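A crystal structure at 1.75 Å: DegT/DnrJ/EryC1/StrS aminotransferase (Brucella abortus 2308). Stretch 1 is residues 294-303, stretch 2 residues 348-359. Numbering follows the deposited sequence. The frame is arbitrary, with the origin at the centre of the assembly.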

# COMPACT_ATOMS: atom_id res chain seq x y z
N ALA A 294 9.88 -6.36 22.67
CA ALA A 294 10.02 -7.16 21.48
C ALA A 294 11.46 -7.14 20.95
O ALA A 294 11.80 -7.99 20.13
CB ALA A 294 9.08 -6.69 20.40
N TRP A 295 12.32 -6.24 21.45
CA TRP A 295 13.72 -6.16 20.96
C TRP A 295 13.80 -6.15 19.45
O TRP A 295 14.61 -6.85 18.86
CB TRP A 295 14.58 -7.29 21.53
CG TRP A 295 14.67 -7.18 23.05
CD1 TRP A 295 14.09 -8.00 23.97
CD2 TRP A 295 15.34 -6.18 23.78
NE1 TRP A 295 14.36 -7.57 25.24
CE2 TRP A 295 15.14 -6.44 25.14
CE3 TRP A 295 16.15 -5.09 23.42
CZ2 TRP A 295 15.69 -5.65 26.14
CZ3 TRP A 295 16.67 -4.27 24.44
CH2 TRP A 295 16.45 -4.57 25.77
N ALA A 296 13.00 -5.31 18.81
CA ALA A 296 13.18 -5.06 17.40
C ALA A 296 14.61 -4.65 17.12
O ALA A 296 15.17 -5.00 16.07
CB ALA A 296 12.22 -4.00 16.94
N GLN A 297 15.20 -3.89 18.04
CA GLN A 297 16.63 -3.57 18.02
C GLN A 297 17.16 -3.62 19.45
O GLN A 297 16.40 -3.34 20.42
CB GLN A 297 16.92 -2.15 17.47
CG GLN A 297 16.30 -1.89 16.10
CD GLN A 297 16.90 -2.68 14.98
OE1 GLN A 297 18.00 -3.20 15.10
NE2 GLN A 297 16.17 -2.73 13.82
N TYR A 298 18.45 -3.90 19.57
CA TYR A 298 19.16 -3.90 20.85
C TYR A 298 20.12 -2.72 20.76
O TYR A 298 21.13 -2.77 20.05
CB TYR A 298 19.90 -5.20 21.11
CG TYR A 298 20.63 -5.14 22.44
CD1 TYR A 298 21.93 -4.62 22.52
CD2 TYR A 298 19.99 -5.46 23.61
CE1 TYR A 298 22.59 -4.50 23.76
CE2 TYR A 298 20.63 -5.33 24.85
CZ TYR A 298 21.92 -4.82 24.91
OH TYR A 298 22.58 -4.70 26.13
N SER A 299 19.75 -1.61 21.41
CA SER A 299 20.40 -0.34 21.22
C SER A 299 21.15 0.13 22.47
O SER A 299 20.53 0.32 23.54
CB SER A 299 19.38 0.70 20.81
OG SER A 299 18.78 0.38 19.54
N ILE A 300 22.44 0.37 22.29
CA ILE A 300 23.36 0.83 23.33
C ILE A 300 23.79 2.26 23.03
O ILE A 300 23.54 2.76 21.94
CB ILE A 300 24.62 -0.05 23.44
CG1 ILE A 300 25.41 -0.03 22.13
CG2 ILE A 300 24.17 -1.44 23.83
CD1 ILE A 300 26.84 -0.42 22.22
N GLU A 301 24.43 2.92 23.98
CA GLU A 301 25.14 4.15 23.70
C GLU A 301 26.58 3.99 24.12
O GLU A 301 26.87 3.41 25.15
CB GLU A 301 24.53 5.35 24.42
CG GLU A 301 23.08 5.62 24.07
CD GLU A 301 22.42 6.58 25.04
OE1 GLU A 301 23.08 7.52 25.48
OE2 GLU A 301 21.25 6.38 25.36
N SER A 302 27.49 4.50 23.32
CA SER A 302 28.91 4.36 23.56
C SER A 302 29.68 5.65 23.33
O SER A 302 29.36 6.39 22.42
CB SER A 302 29.47 3.29 22.62
OG SER A 302 30.86 3.14 22.77
N GLU A 303 30.70 5.91 24.17
CA GLU A 303 31.76 6.87 23.83
C GLU A 303 32.43 6.38 22.54
O GLU A 303 32.48 5.17 22.31
CB GLU A 303 32.82 6.96 24.95
N SER A 348 21.03 14.73 20.22
CA SER A 348 22.32 14.19 20.65
C SER A 348 22.45 12.66 20.55
O SER A 348 23.57 12.15 20.37
CB SER A 348 22.62 14.63 22.07
OG SER A 348 21.64 14.16 22.94
N LEU A 349 21.35 11.92 20.64
CA LEU A 349 21.44 10.47 20.51
C LEU A 349 22.14 9.94 19.27
O LEU A 349 22.84 8.92 19.39
CB LEU A 349 20.05 9.81 20.59
CG LEU A 349 19.53 9.63 21.98
CD1 LEU A 349 18.09 9.15 21.92
CD2 LEU A 349 20.41 8.62 22.75
N PRO A 350 21.89 10.53 18.08
CA PRO A 350 22.58 10.08 16.88
C PRO A 350 24.09 10.08 16.97
O PRO A 350 24.73 9.36 16.18
CB PRO A 350 22.10 11.07 15.80
CG PRO A 350 20.78 11.55 16.27
CD PRO A 350 20.95 11.62 17.78
N SER A 351 24.70 10.82 17.90
CA SER A 351 26.15 10.82 18.00
C SER A 351 26.68 9.70 18.85
O SER A 351 27.89 9.48 18.87
CB SER A 351 26.67 12.17 18.54
OG SER A 351 26.27 12.37 19.89
N ARG A 352 25.81 8.99 19.58
CA ARG A 352 26.27 7.98 20.51
C ARG A 352 25.53 6.63 20.49
O ARG A 352 26.04 5.68 21.06
CB ARG A 352 26.30 8.55 21.93
CG ARG A 352 24.95 8.99 22.47
CD ARG A 352 25.05 9.72 23.85
NE ARG A 352 23.69 9.88 24.42
CZ ARG A 352 22.95 11.01 24.41
NH1 ARG A 352 23.42 12.14 23.91
NH2 ARG A 352 21.73 11.03 24.96
N ILE A 353 24.38 6.55 19.84
CA ILE A 353 23.59 5.30 19.83
C ILE A 353 24.10 4.30 18.78
O ILE A 353 24.64 4.69 17.74
CB ILE A 353 22.10 5.61 19.62
CG1 ILE A 353 21.21 4.49 20.17
CG2 ILE A 353 21.81 6.00 18.17
CD1 ILE A 353 19.76 4.89 20.29
N LEU A 354 23.91 3.02 19.06
CA LEU A 354 24.25 1.96 18.11
C LEU A 354 23.44 0.71 18.40
O LEU A 354 23.25 0.37 19.55
CB LEU A 354 25.74 1.65 18.21
CG LEU A 354 26.28 0.65 17.16
CD1 LEU A 354 26.14 1.20 15.74
CD2 LEU A 354 27.73 0.30 17.46
N SER A 355 22.90 0.09 17.35
CA SER A 355 22.16 -1.15 17.51
C SER A 355 23.00 -2.37 17.11
O SER A 355 23.73 -2.33 16.13
CB SER A 355 20.84 -1.11 16.74
OG SER A 355 20.07 0.02 17.16
N LEU A 356 22.96 -3.41 17.93
CA LEU A 356 23.81 -4.62 17.79
C LEU A 356 22.98 -5.77 17.21
O LEU A 356 21.76 -5.75 17.28
CB LEU A 356 24.33 -5.05 19.17
CG LEU A 356 25.03 -3.96 19.98
CD1 LEU A 356 25.55 -4.54 21.29
CD2 LEU A 356 26.19 -3.39 19.14
N PRO A 357 23.63 -6.80 16.66
CA PRO A 357 22.88 -7.95 16.19
C PRO A 357 21.90 -8.45 17.25
O PRO A 357 22.24 -8.58 18.41
CB PRO A 357 23.97 -8.98 15.91
CG PRO A 357 25.17 -8.14 15.53
CD PRO A 357 25.09 -6.97 16.46
N MET A 358 20.67 -8.66 16.86
CA MET A 358 19.63 -9.00 17.80
C MET A 358 18.56 -9.76 17.05
O MET A 358 17.92 -9.21 16.19
CB MET A 358 19.02 -7.77 18.42
CG MET A 358 17.76 -8.08 19.25
SD MET A 358 17.84 -9.41 20.51
CE MET A 358 18.94 -8.62 21.57
N HIS A 359 18.45 -11.05 17.34
CA HIS A 359 17.42 -11.91 16.76
C HIS A 359 17.40 -13.20 17.59
O HIS A 359 18.33 -13.45 18.37
CB HIS A 359 17.67 -12.18 15.27
CG HIS A 359 19.03 -12.71 14.95
ND1 HIS A 359 19.33 -14.05 14.99
CD2 HIS A 359 20.19 -12.09 14.65
CE1 HIS A 359 20.58 -14.23 14.65
NE2 HIS A 359 21.14 -13.06 14.43
O HOH W 1 15.48 -7.85 15.94
O HOH W 2 19.45 -4.43 16.98
O HOH W 3 20.79 8.93 26.66
O HOH W 4 29.96 8.57 20.57

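What anchors the start of stretch 2? Leu-349 brings its CD2 to 3.5 Å from Glu-301 OE2, but Arg-352 does the main work. Its extended side chain presents NE to Glu-301 OE1 at 2.7 Å, a salt bridge made in the plane of the guanidinium, and water 3 links Arg-352 NH2 to Glu-301 OE2. The charge of the buried glutamate is thus answered. The backbone joins in: Ser-302 N donates to Arg-352 O (2.9 Å).

How do the strands pair? They run antiparallel, and side chains alternate between faces. Ile-353 shares a face with Glu-301, Ser-299 and Ser-355. Leu-354 and Ile-300 exchange two hydrogen bonds, Ile-300 N to Leu-354 O and Leu-354 N to Ile-300 O, each 2.9 Å. At the non-hydrogen-bonded pair Ser-299 and Ser-355 the backbones come close, CA to CA 4.2 Å, and the two small side chains are hydrogen-bonded OG to OG at 2.7 Å.

What fills the other face? Leu-356 N donates to Tyr-298 O (2.9 Å), while Leu-356 CD1 reaches the edge of the Tyr-298 ring, 3.8 Å from its CD1, and lies 4.2 Å from Ile-300 CG2, so branched aliphatic chains and an aromatic ring exclude solvent together.

How does the contact end? Water 2 bridges Leu-356 O and Tyr-298 N. Beyond it, flexible Met-358 folds against stretch 1, its CE 3.6 Å from Tyr-298 CB and its CG 4.0 Å from Trp-295 CB.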